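Local coordinates for protein nigritoxine (Vibrio nigripulchritudo, PDB 5M41) that is a bacterial toxin active against crustaceans and insects, at residues A[18-23]-A[239-244]; A[505-510]-A[542-547]; A[530-533]-A[537-540]. All blocks are in the same frame, centred on the assembly; numbering follows the deposited sequence.

Interaction 1: residues A[18-23]-A[239-244]; sequences GGINHS and SPTDEL
Ile20 sets two methyl groups against a single carbon of Leu244: its CG2 and its CD1 each lie 4.0 Å from Leu244 CB. Ile20 CD1 also reaches Leu244 CD1, at 4.2 Å, and the two side chains pass at a slant. The torsions of Ile20 account for this double touch. With chi1 at -67°, CG1 stands opposite the carbonyl carbon while CG2 takes the place opposite the backbone N, and an extended chi2 (163°) carries CD1 on toward the neighbouring helical turn. There Ile20 CD1 meets Thr241 CG2 at 4.2 Å. The contact is therefore built from aliphatic groups, and no direct hydrogen bond crosses it. A water makes the polar link instead, accepting from Asn21 N at 2.8 Å and donating to Leu244 O at 2.6 Å.

Both segments run into helices. Ser239 caps helix 240-245, its OG accepting from Asp242 N at 3.2 Å with an N-H...O angle of 162°. Asn21 holds the N-cap of helix 22-30, and its OD1 takes a weak hydrogen bond from Ala24 N. Just after it, the ring of His22 lies under Ile20 O, which sits 3.6 Å above the ring plane, and ND1 of His22 is bonded to Ser200. Val25 touches both Ile20 and Leu244, and Leu254 of helix 253-264 lies against Leu244. Ile20 directly precedes the N-cap and packs on Val25, the fourth residue after the N-cap Asn21, the pairing of a hydrophobic staple at a helix N-terminus; here the staple also receives Leu244 from a second capped helix.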
ATOM      1  N   GLY A  18       7.698  25.909  -4.307  1.00 86.97           N
ATOM      2  CA  GLY A  18       8.430  24.913  -5.087  1.00 80.64           C
ATOM      3  C   GLY A  18       9.343  25.374  -6.219  1.00 76.39           C
ATOM      4  O   GLY A  18      10.580  25.271  -6.131  1.00 75.29           O
ATOM      5  N   GLY A  19       8.741  25.873  -7.294  1.00 70.82           N
ATOM      6  CA  GLY A  19       9.468  26.026  -8.560  1.00 63.36           C
ATOM      7  C   GLY A  19       9.594  24.678  -9.269  1.00 56.98           C
ATOM      8  O   GLY A  19       9.057  23.663  -8.807  1.00 54.47           O
ATOM      9  N   ILE A  20      10.309  24.655 -10.387  1.00 51.74           N
ATOM     10  CA  ILE A  20      10.459  23.427 -11.167  1.00 47.97           C
ATOM     11  C   ILE A  20      11.669  22.608 -10.715  1.00 45.17           C
ATOM     12  O   ILE A  20      12.751  23.156 -10.527  1.00 44.17           O
ATOM     13  CB  ILE A  20      10.561  23.728 -12.673  1.00 47.43           C
ATOM     14  CG1 ILE A  20       9.223  24.281 -13.182  1.00 47.35           C
ATOM     15  CG2 ILE A  20      10.923  22.455 -13.466  1.00 45.91           C
ATOM     16  CD1 ILE A  20       9.332  24.973 -14.530  1.00 46.20           C
ATOM     17  N   ASN A  21      11.492  21.293 -10.549  1.00 42.88           N
ATOM     18  CA  ASN A  21      12.650  20.427 -10.333  1.00 42.15           C
ATOM     19  C   ASN A  21      13.338  20.161 -11.671  1.00 42.02           C
ATOM     20  O   ASN A  21      12.979  19.228 -12.393  1.00 38.48           O
ATOM     21  CB  ASN A  21      12.260  19.131  -9.623  1.00 42.40           C
ATOM     22  CG  ASN A  21      13.455  18.300  -9.258  1.00 42.32           C
ATOM     23  OD1 ASN A  21      14.533  18.508  -9.790  1.00 42.24           O
ATOM     24  ND2 ASN A  21      13.275  17.347  -8.345  1.00 41.79           N
ATOM     25  N   HIS A  22      14.324  20.996 -12.008  1.00 42.01           N
ATOM     26  CA  HIS A  22      14.939  20.942 -13.358  1.00 41.30           C
ATOM     27  C   HIS A  22      15.679  19.665 -13.635  1.00 38.90           C
ATOM     28  O   HIS A  22      15.690  19.204 -14.766  1.00 38.93           O
ATOM     29  CB  HIS A  22      15.900  22.097 -13.584  1.00 41.15           C
ATOM     30  CG  HIS A  22      15.288  23.452 -13.367  1.00 43.94           C
ATOM     31  ND1 HIS A  22      14.302  23.950 -14.162  1.00 44.36           N
ATOM     32  CD2 HIS A  22      15.554  24.421 -12.410  1.00 45.18           C
ATOM     33  CE1 HIS A  22      13.957  25.182 -13.718  1.00 44.88           C
ATOM     34  NE2 HIS A  22      14.727  25.468 -12.652  1.00 47.83           N
ATOM     35  N   SER A  23      16.337  19.100 -12.634  1.00 38.99           N
ATOM     36  CA  SER A  23      17.017  17.840 -12.856  1.00 40.62           C
ATOM     37  C   SER A  23      16.058  16.684 -13.167  1.00 38.49           C
ATOM     38  O   SER A  23      16.390  15.811 -13.945  1.00 41.14           O
ATOM     39  CB  SER A  23      17.973  17.506 -11.705  1.00 43.72           C
ATOM     40  OG  SER A  23      17.263  17.305 -10.506  1.00 47.28           O
ATOM     41  N   SER A 239      -0.987  23.282 -18.343  1.00 51.39           N
ATOM     42  CA  SER A 239      -0.058  24.223 -18.974  1.00 49.68           C
ATOM     43  C   SER A 239       1.387  23.646 -19.073  1.00 47.07           C
ATOM     44  O   SER A 239       1.755  22.784 -18.291  1.00 48.18           O
ATOM     45  CB  SER A 239      -0.056  25.558 -18.225  1.00 49.24           C
ATOM     46  OG  SER A 239       0.840  25.545 -17.120  1.00 49.91           O
ATOM     47  N   PRO A 240       2.192  24.114 -20.048  1.00 45.44           N
ATOM     48  CA  PRO A 240       3.568  23.623 -20.132  1.00 43.35           C
ATOM     49  C   PRO A 240       4.305  23.673 -18.793  1.00 42.22           C
ATOM     50  O   PRO A 240       4.904  22.675 -18.416  1.00 39.94           O
ATOM     51  CB  PRO A 240       4.206  24.555 -21.160  1.00 44.01           C
ATOM     52  CG  PRO A 240       3.061  24.878 -22.091  1.00 45.19           C
ATOM     53  CD  PRO A 240       1.848  24.991 -21.190  1.00 44.46           C
ATOM     54  N   THR A 241       4.223  24.792 -18.069  1.00 41.86           N
ATOM     55  CA  THR A 241       4.921  24.963 -16.787  1.00 42.06           C
ATOM     56  C   THR A 241       4.383  24.008 -15.723  1.00 42.49           C
ATOM     57  O   THR A 241       5.155  23.435 -14.960  1.00 41.77           O
ATOM     58  CB  THR A 241       4.836  26.440 -16.308  1.00 46.07           C
ATOM     59  OG1 THR A 241       5.426  27.286 -17.300  1.00 46.07           O
ATOM     60  CG2 THR A 241       5.560  26.680 -14.978  1.00 45.74           C
ATOM     61  N   ASP A 242       3.064  23.838 -15.667  1.00 43.27           N
ATOM     62  CA  ASP A 242       2.477  22.930 -14.683  1.00 45.11           C
ATOM     63  C   ASP A 242       2.873  21.489 -14.936  1.00 42.36           C
ATOM     64  O   ASP A 242       3.106  20.763 -13.995  1.00 42.39           O
ATOM     65  CB  ASP A 242       0.954  23.065 -14.644  1.00 47.57           C
ATOM     66  CG  ASP A 242       0.509  24.355 -13.947  1.00 50.63           C
ATOM     67  OD1 ASP A 242       1.277  24.901 -13.137  1.00 51.09           O
ATOM     68  OD2 ASP A 242      -0.598  24.820 -14.214  1.00 54.04           O
ATOM     69  N   GLU A 243       2.949  21.084 -16.203  1.00 41.28           N
ATOM     70  CA  GLU A 243       3.439  19.734 -16.535  1.00 41.14           C
ATOM     71  C   GLU A 243       4.860  19.515 -16.028  1.00 40.90           C
ATOM     72  O   GLU A 243       5.164  18.448 -15.497  1.00 40.37           O
ATOM     73  CB  GLU A 243       3.352  19.465 -18.035  1.00 41.61           C
ATOM     74  CG  GLU A 243       1.940  19.175 -18.522  1.00 45.29           C
ATOM     75  CD  GLU A 243       1.279  18.032 -17.768  1.00 46.85           C
ATOM     76  OE1 GLU A 243       1.919  16.964 -17.516  1.00 46.01           O
ATOM     77  OE2 GLU A 243       0.102  18.213 -17.410  1.00 49.32           O
ATOM     78  N   LEU A 244       5.722  20.531 -16.137  1.00 40.24           N
ATOM     79  CA  LEU A 244       7.084  20.391 -15.588  1.00 37.97           C
ATOM     80  C   LEU A 244       7.058  20.379 -14.076  1.00 40.87           C
ATOM     81  O   LEU A 244       7.818  19.623 -13.437  1.00 40.72           O
ATOM     82  CB  LEU A 244       8.043  21.486 -16.087  1.00 36.33           C
ATOM     83  CG  LEU A 244       8.349  21.575 -17.587  1.00 35.69           C
ATOM     84  CD1 LEU A 244       9.586  22.422 -17.801  1.00 36.43           C
ATOM     85  CD2 LEU A 244       8.601  20.225 -18.245  1.00 33.00           C
TER
HETATM   86  O   HOH W   1       9.121  19.863 -11.157  1.00 31.18           O

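Interaction 2: residues A[505-510]-A[542-547]; sequences IEKNIT and DFPYAG
Ile509 and Phe543 approach from opposite directions and form the tight part of this contact. Three carbons of the isoleucine gather round the far end of the ring: CD1 is 3.6 Å from Phe543 CZ, CG1 is 3.8 Å from the same CZ, and CG2 lies 4.0 Å from Phe543 CE2. CD1 meets the ring obliquely. The branch bends to get there, since chi1 (-48°) turns CG1 away from the carbonyl carbon and chi2 (-61°) folds CD1 instead of extending it. The backbones stay well apart, with Ile509 CA and Phe543 CA separated by 9.2 Å, which shows that side chains bridge the whole gap. Leu527 of the adjacent strand touches both residues, while Phe552 of helix 546-555 and Tyr498 of strand 496-500 also pack on Ile509, and Ile509 is buried.

Two residues earlier on the strand, the contact becomes loose and more accessible to solvent. Lys507 points from the same face of the sheet as Ile509, its chain extended beyond CG, yet NZ comes only to 4.2 Å from CD of the exposed Pro544. That is a bare van der Waals approach with no hydrogen bond to Pro544. The ammonium group finds its real partner in Glu548, in a salt bridge at the start of the helix, with Glu529 at long, weak range. No backbone hydrogen bond joins the two segments. The arrangement is that of a helix laid on one face of an antiparallel sheet: the short turn from strand 538-542 into helix 546-555 folds back over strand 505-515, with an apolar interior and a charged border.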
ATOM      1  N   ILE A 505     -10.798   7.689  24.603  1.00 86.37           N
ATOM      2  CA  ILE A 505     -11.469   7.425  25.884  1.00 85.28           C
ATOM      3  C   ILE A 505     -10.926   6.153  26.547  1.00 79.97           C
ATOM      4  O   ILE A 505     -10.540   5.205  25.863  1.00 78.28           O
ATOM      5  CB  ILE A 505     -13.019   7.360  25.701  1.00 89.33           C
ATOM      6  CG1 ILE A 505     -13.602   8.775  25.535  1.00 89.44           C
ATOM      7  CG2 ILE A 505     -13.711   6.626  26.851  1.00 86.71           C
ATOM      8  CD1 ILE A 505     -14.990   8.828  24.919  1.00 90.30           C
ATOM      9  N   GLU A 506     -10.868   6.166  27.876  1.00 76.75           N
ATOM     10  CA  GLU A 506     -10.547   4.984  28.667  1.00 76.43           C
ATOM     11  C   GLU A 506     -11.832   4.338  29.164  1.00 73.00           C
ATOM     12  O   GLU A 506     -12.734   5.034  29.627  1.00 72.51           O
ATOM     13  CB  GLU A 506      -9.687   5.343  29.873  1.00 78.02           C
ATOM     14  CG  GLU A 506      -8.298   5.853  29.529  1.00 83.39           C
ATOM     15  CD  GLU A 506      -7.364   5.836  30.726  1.00 85.60           C
ATOM     16  OE1 GLU A 506      -7.859   5.727  31.861  1.00 86.91           O
ATOM     17  OE2 GLU A 506      -6.131   5.920  30.537  1.00 90.68           O
ATOM     18  N   LYS A 507     -11.904   3.009  29.065  1.00 65.43           N
ATOM     19  CA  LYS A 507     -13.030   2.244  29.601  1.00 62.73           C
ATOM     20  C   LYS A 507     -12.513   1.123  30.491  1.00 62.15           C
ATOM     21  O   LYS A 507     -11.488   0.489  30.186  1.00 59.56           O
ATOM     22  CB  LYS A 507     -13.878   1.634  28.476  1.00 61.54           C
ATOM     23  CG  LYS A 507     -14.508   2.622  27.508  1.00 62.80           C
ATOM     24  CD  LYS A 507     -15.564   1.920  26.671  1.00 61.40           C
ATOM     25  CE  LYS A 507     -15.985   2.756  25.469  1.00 62.29           C
ATOM     26  NZ  LYS A 507     -16.993   2.016  24.654  1.00 56.88           N
ATOM     27  N   ASN A 508     -13.237   0.872  31.578  1.00 59.64           N
ATOM     28  CA  ASN A 508     -12.945  -0.238  32.475  1.00 59.75           C
ATOM     29  C   ASN A 508     -13.795  -1.441  32.119  1.00 59.42           C
ATOM     30  O   ASN A 508     -15.034  -1.387  32.200  1.00 57.88           O
ATOM     31  CB  ASN A 508     -13.188   0.153  33.935  1.00 63.59           C
ATOM     32  CG  ASN A 508     -12.243   1.228  34.410  1.00 66.19           C
ATOM     33  OD1 ASN A 508     -11.029   1.135  34.235  1.00 68.59           O
ATOM     34  ND2 ASN A 508     -12.794   2.258  35.018  1.00 71.18           N
ATOM     35  N   ILE A 509     -13.114  -2.528  31.746  1.00 54.46           N
ATOM     36  CA  ILE A 509     -13.748  -3.727  31.232  1.00 52.08           C
ATOM     37  C   ILE A 509     -13.545  -4.908  32.162  1.00 50.59           C
ATOM     38  O   ILE A 509     -12.442  -5.151  32.645  1.00 51.26           O
ATOM     39  CB  ILE A 509     -13.172  -4.082  29.834  1.00 50.67           C
ATOM     40  CG1 ILE A 509     -13.159  -2.833  28.929  1.00 49.58           C
ATOM     41  CG2 ILE A 509     -13.940  -5.236  29.202  1.00 46.37           C
ATOM     42  CD1 ILE A 509     -14.525  -2.216  28.664  1.00 49.16           C
ATOM     43  N   THR A 510     -14.619  -5.647  32.397  1.00 49.90           N
ATOM     44  CA  THR A 510     -14.559  -6.847  33.212  1.00 52.13           C
ATOM     45  C   THR A 510     -15.323  -7.904  32.474  1.00 53.54           C
ATOM     46  O   THR A 510     -16.376  -7.609  31.886  1.00 55.03           O
ATOM     47  CB  THR A 510     -15.222  -6.615  34.598  1.00 54.89           C
ATOM     48  OG1 THR A 510     -14.484  -5.605  35.281  1.00 54.64           O
ATOM     49  CG2 THR A 510     -15.243  -7.896  35.458  1.00 53.44           C
ATOM     50  N   ASP A 542     -22.512  -3.505  27.445  1.00 63.34           N
ATOM     51  CA  ASP A 542     -21.745  -4.228  26.413  1.00 64.40           C
ATOM     52  C   ASP A 542     -20.866  -3.298  25.583  1.00 61.24           C
ATOM     53  O   ASP A 542     -21.129  -2.098  25.502  1.00 60.10           O
ATOM     54  CB  ASP A 542     -22.706  -4.923  25.446  1.00 67.67           C
ATOM     55  CG  ASP A 542     -23.426  -6.095  26.072  1.00 72.77           C
ATOM     56  OD1 ASP A 542     -22.955  -6.617  27.099  1.00 77.03           O
ATOM     57  OD2 ASP A 542     -24.472  -6.496  25.530  1.00 77.81           O
ATOM     58  N   PHE A 543     -19.839  -3.857  24.944  1.00 59.12           N
ATOM     59  CA  PHE A 543     -19.227  -3.170  23.812  1.00 58.10           C
ATOM     60  C   PHE A 543     -20.333  -2.913  22.789  1.00 59.11           C
ATOM     61  O   PHE A 543     -21.142  -3.801  22.509  1.00 60.78           O
ATOM     62  CB  PHE A 543     -18.090  -3.990  23.198  1.00 55.36           C
ATOM     63  CG  PHE A 543     -16.802  -3.930  23.982  1.00 53.85           C
ATOM     64  CD1 PHE A 543     -16.080  -2.751  24.068  1.00 53.41           C
ATOM     65  CD2 PHE A 543     -16.317  -5.048  24.630  1.00 51.41           C
ATOM     66  CE1 PHE A 543     -14.893  -2.689  24.786  1.00 52.91           C
ATOM     67  CE2 PHE A 543     -15.130  -4.997  25.349  1.00 52.10           C
ATOM     68  CZ  PHE A 543     -14.421  -3.812  25.433  1.00 50.61           C
ATOM     69  N   PRO A 544     -20.403  -1.686  22.257  1.00 62.31           N
ATOM     70  CA  PRO A 544     -21.500  -1.366  21.344  1.00 66.18           C
ATOM     71  C   PRO A 544     -21.393  -2.109  20.008  1.00 68.22           C
ATOM     72  O   PRO A 544     -22.411  -2.398  19.381  1.00 71.51           O
ATOM     73  CB  PRO A 544     -21.370   0.149  21.146  1.00 65.77           C
ATOM     74  CG  PRO A 544     -19.933   0.443  21.406  1.00 65.10           C
ATOM     75  CD  PRO A 544     -19.528  -0.524  22.498  1.00 62.04           C
ATOM     76  N   TYR A 545     -20.180  -2.444  19.586  1.00 66.23           N
ATOM     77  CA  TYR A 545     -20.022  -3.217  18.358  1.00 67.33           C
ATOM     78  C   TYR A 545     -18.788  -4.135  18.404  1.00 60.95           C
ATOM     79  O   TYR A 545     -17.833  -3.883  19.148  1.00 58.12           O
ATOM     80  CB  TYR A 545     -20.043  -2.283  17.128  1.00 74.21           C
ATOM     81  CG  TYR A 545     -18.839  -1.372  16.997  1.00 82.97           C
ATOM     82  CD1 TYR A 545     -17.835  -1.644  16.051  1.00 84.93           C
ATOM     83  CD2 TYR A 545     -18.692  -0.231  17.803  1.00 87.38           C
ATOM     84  CE1 TYR A 545     -16.721  -0.822  15.914  1.00 83.16           C
ATOM     85  CE2 TYR A 545     -17.575   0.598  17.672  1.00 88.76           C
ATOM     86  CZ  TYR A 545     -16.596   0.292  16.725  1.00 86.87           C
ATOM     87  OH  TYR A 545     -15.489   1.092  16.579  1.00 89.57           O
ATOM     88  N   ALA A 546     -18.831  -5.207  17.617  1.00 57.42           N
ATOM     89  CA  ALA A 546     -17.787  -6.242  17.612  1.00 53.46           C
ATOM     90  C   ALA A 546     -16.370  -5.670  17.452  1.00 50.43           C
ATOM     91  O   ALA A 546     -15.437  -6.106  18.131  1.00 47.25           O
ATOM     92  CB  ALA A 546     -18.079  -7.293  16.534  1.00 51.50           C
ATOM     93  N   GLY A 547     -16.231  -4.677  16.575  1.00 48.82           N
ATOM     94  CA  GLY A 547     -14.951  -4.053  16.315  1.00 50.01           C
ATOM     95  C   GLY A 547     -14.239  -3.608  17.569  1.00 50.67           C
ATOM     96  O   GLY A 547     -13.038  -3.820  17.719  1.00 49.75           O
TER

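Interaction 3: residues A[530-533]-A[537-540]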
ATOM      1  N   SER A 530     -18.007  -0.624  32.933  1.00 58.26           N
ATOM      2  CA  SER A 530     -18.737  -0.028  34.057  1.00 61.66           C
ATOM      3  C   SER A 530     -18.758   1.492  33.933  1.00 60.65           C
ATOM      4  O   SER A 530     -17.824   2.089  33.393  1.00 60.54           O
ATOM      5  CB  SER A 530     -18.110  -0.434  35.391  1.00 62.01           C
ATOM      6  OG  SER A 530     -16.770   0.029  35.459  1.00 64.66           O
ATOM      7  N   PHE A 531     -19.833   2.108  34.416  1.00 60.83           N
ATOM      8  CA  PHE A 531     -19.971   3.580  34.410  1.00 60.44           C
ATOM      9  C   PHE A 531     -20.953   4.026  35.514  1.00 61.80           C
ATOM     10  O   PHE A 531     -21.735   3.213  36.029  1.00 62.26           O
ATOM     11  CB  PHE A 531     -20.422   4.079  33.023  1.00 60.28           C
ATOM     12  CG  PHE A 531     -21.818   3.647  32.650  1.00 62.38           C
ATOM     13  CD1 PHE A 531     -22.897   4.540  32.776  1.00 63.41           C
ATOM     14  CD2 PHE A 531     -22.065   2.342  32.204  1.00 60.83           C
ATOM     15  CE1 PHE A 531     -24.186   4.143  32.453  1.00 64.61           C
ATOM     16  CE2 PHE A 531     -23.355   1.937  31.874  1.00 63.31           C
ATOM     17  CZ  PHE A 531     -24.417   2.840  31.997  1.00 64.93           C
ATOM     18  N   LEU A 532     -20.879   5.300  35.899  1.00 62.56           N
ATOM     19  CA  LEU A 532     -21.739   5.865  36.949  1.00 65.19           C
ATOM     20  C   LEU A 532     -22.965   6.519  36.320  1.00 63.12           C
ATOM     21  O   LEU A 532     -22.839   7.239  35.349  1.00 61.72           O
ATOM     22  CB  LEU A 532     -20.977   6.909  37.787  1.00 67.27           C
ATOM     23  CG  LEU A 532     -19.783   6.496  38.661  1.00 68.83           C
ATOM     24  CD1 LEU A 532     -19.258   7.702  39.434  1.00 70.75           C
ATOM     25  CD2 LEU A 532     -20.101   5.347  39.618  1.00 69.37           C
ATOM     26  N   ASP A 533     -24.150   6.236  36.854  1.00 64.54           N
ATOM     27  CA  ASP A 533     -25.352   6.950  36.410  1.00 63.96           C
ATOM     28  C   ASP A 533     -25.475   8.280  37.198  1.00 65.06           C
ATOM     29  O   ASP A 533     -24.573   8.630  37.987  1.00 63.41           O
ATOM     30  CB  ASP A 533     -26.609   6.055  36.533  1.00 63.12           C
ATOM     31  CG  ASP A 533     -26.976   5.723  37.976  1.00 65.57           C
ATOM     32  OD1 ASP A 533     -26.484   6.378  38.926  1.00 64.05           O
ATOM     33  OD2 ASP A 533     -27.761   4.772  38.177  1.00 68.22           O
ATOM     34  N   GLN A 537     -24.632   5.367  41.042  1.00 70.46           N
ATOM     35  CA  GLN A 537     -24.720   3.905  41.047  1.00 70.73           C
ATOM     36  C   GLN A 537     -23.843   3.356  39.906  1.00 67.81           C
ATOM     37  O   GLN A 537     -23.802   3.928  38.828  1.00 63.43           O
ATOM     38  CB  GLN A 537     -26.172   3.429  40.861  1.00 75.22           C
ATOM     39  CG  GLN A 537     -27.213   4.054  41.794  1.00 81.24           C
ATOM     40  CD  GLN A 537     -27.180   3.470  43.189  1.00 86.77           C
ATOM     41  OE1 GLN A 537     -26.866   2.297  43.371  1.00 93.22           O
ATOM     42  NE2 GLN A 537     -27.504   4.282  44.182  1.00 92.63           N
ATOM     43  N   THR A 538     -23.146   2.252  40.150  1.00 68.23           N
ATOM     44  CA  THR A 538     -22.363   1.628  39.089  1.00 66.46           C
ATOM     45  C   THR A 538     -23.291   0.832  38.196  1.00 65.25           C
ATOM     46  O   THR A 538     -24.035  -0.012  38.666  1.00 67.59           O
ATOM     47  CB  THR A 538     -21.237   0.736  39.634  1.00 66.64           C
ATOM     48  OG1 THR A 538     -20.342   1.537  40.404  1.00 67.24           O
ATOM     49  CG2 THR A 538     -20.438   0.085  38.472  1.00 64.57           C
ATOM     50  N   LYS A 539     -23.270   1.157  36.912  1.00 63.38           N
ATOM     51  CA  LYS A 539     -24.015   0.438  35.885  1.00 64.66           C
ATOM     52  C   LYS A 539     -23.020  -0.215  34.903  1.00 64.32           C
ATOM     53  O   LYS A 539     -21.823   0.079  34.936  1.00 61.60           O
ATOM     54  CB  LYS A 539     -24.919   1.411  35.120  1.00 67.39           C
ATOM     55  CG  LYS A 539     -25.974   2.145  35.958  1.00 71.51           C
ATOM     56  CD  LYS A 539     -27.164   1.244  36.231  1.00 75.72           C
ATOM     57  CE  LYS A 539     -28.364   2.045  36.716  1.00 83.01           C
ATOM     58  NZ  LYS A 539     -29.359   1.158  37.387  1.00 86.97           N
ATOM     59  N   TRP A 540     -23.529  -1.071  34.021  1.00 63.83           N
ATOM     60  CA  TRP A 540     -22.689  -1.838  33.097  1.00 63.15           C
ATOM     61  C   TRP A 540     -23.285  -1.872  31.738  1.00 63.83           C
ATOM     62  O   TRP A 540     -24.506  -1.914  31.605  1.00 65.83           O
ATOM     63  CB  TRP A 540     -22.561  -3.261  33.600  1.00 63.72           C
ATOM     64  CG  TRP A 540     -21.807  -3.347  34.894  1.00 64.27           C
ATOM     65  CD1 TRP A 540     -22.324  -3.253  36.184  1.00 66.03           C
ATOM     66  CD2 TRP A 540     -20.360  -3.526  35.068  1.00 63.57           C
ATOM     67  NE1 TRP A 540     -21.326  -3.366  37.116  1.00 66.75           N
ATOM     68  CE2 TRP A 540     -20.122  -3.540  36.516  1.00 66.04           C
ATOM     69  CE3 TRP A 540     -19.277  -3.670  34.202  1.00 62.68           C
ATOM     70  CZ2 TRP A 540     -18.844  -3.698  37.055  1.00 65.28           C
ATOM     71  CZ3 TRP A 540     -17.996  -3.828  34.754  1.00 62.37           C
ATOM     72  CH2 TRP A 540     -17.788  -3.851  36.145  1.00 63.33           C
TER
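Phe531 and Lys539 face each other as an antiparallel hydrogen-bonded pair: Phe531 N donates to Lys539 O at 2.9 Å, and Lys539 N returns a nearly straight bond to Phe531 O at 2.7 Å. The lysine can then be followed outward from the strand. Lys539 CB lies over one face of the Phe531 ring, 3.8 Å from the ring centroid and 25° off the normal, a CH-pi contact displaced toward the rim. CG lies near CB and OD2 of Asp533, and the bend at chi2 (-79°) directs CD and CE along the carboxylate. CD passes it more loosely. Lys539 CE makes the closest approach, 3.2 Å to Asp533 OD2, whereas Lys539 NZ at the tip stays 4.0 Å from that oxygen. Opposite charges are thus neighbours without forming a salt bridge. Phe531 also has a cation-pi partner in Arg541.

On the face of the sheet that carries Ser530 and Trp540, the pairing is non-hydrogen-bonded, and the serine CB stands almost squarely over the six-membered ring of Trp540, 3.4 Å from its centroid and 10° off the normal. The same indole has a cation-pi partner in Arg512.

Toward the turn, Asp533 N donates to Gln537 O at 3.1 Å. The aspartate side chain, with CG lodged between the backbone N and the carbonyl carbon, offers Asp533 OD1 to Gln537 N at 3.0 Å, met from above the carboxylate plane; OD1 also accepts from Asn535 N. The backbone N-H groups of Asn535 and Gln537 thus share Asp533 OD1. The chemistry implies a hairpin end held by backbone bonds, by the Asp533 carboxylate at the turn and by CH-pi packing, while the Lys539 charge probably adds a diffuse attraction.

How the interactions relate
Interactions 2 and 3 are neighbours, their centres 13 Å apart, and both belong to the four-stranded antiparallel sheet 496-500, 505-515, 523-532, 538-542. They touch through a probable hydrogen bond between Asn508 O and Ser530 N (3.2 Å). In chain order segment 505-510, on strand 505-515, comes first, the hairpin of interaction 3 follows, and 542-547 then returns to that strand, so interaction 3 falls between the two segments of interaction 2. Interaction 1 precedes both along the chain, joins helical N-termini, and sits on the opposite side of the chain's centre from interaction 2, with centres 52 Å apart. At this distance, with nearest atoms about 39 Å apart, interaction 1 makes no direct contact with the other two.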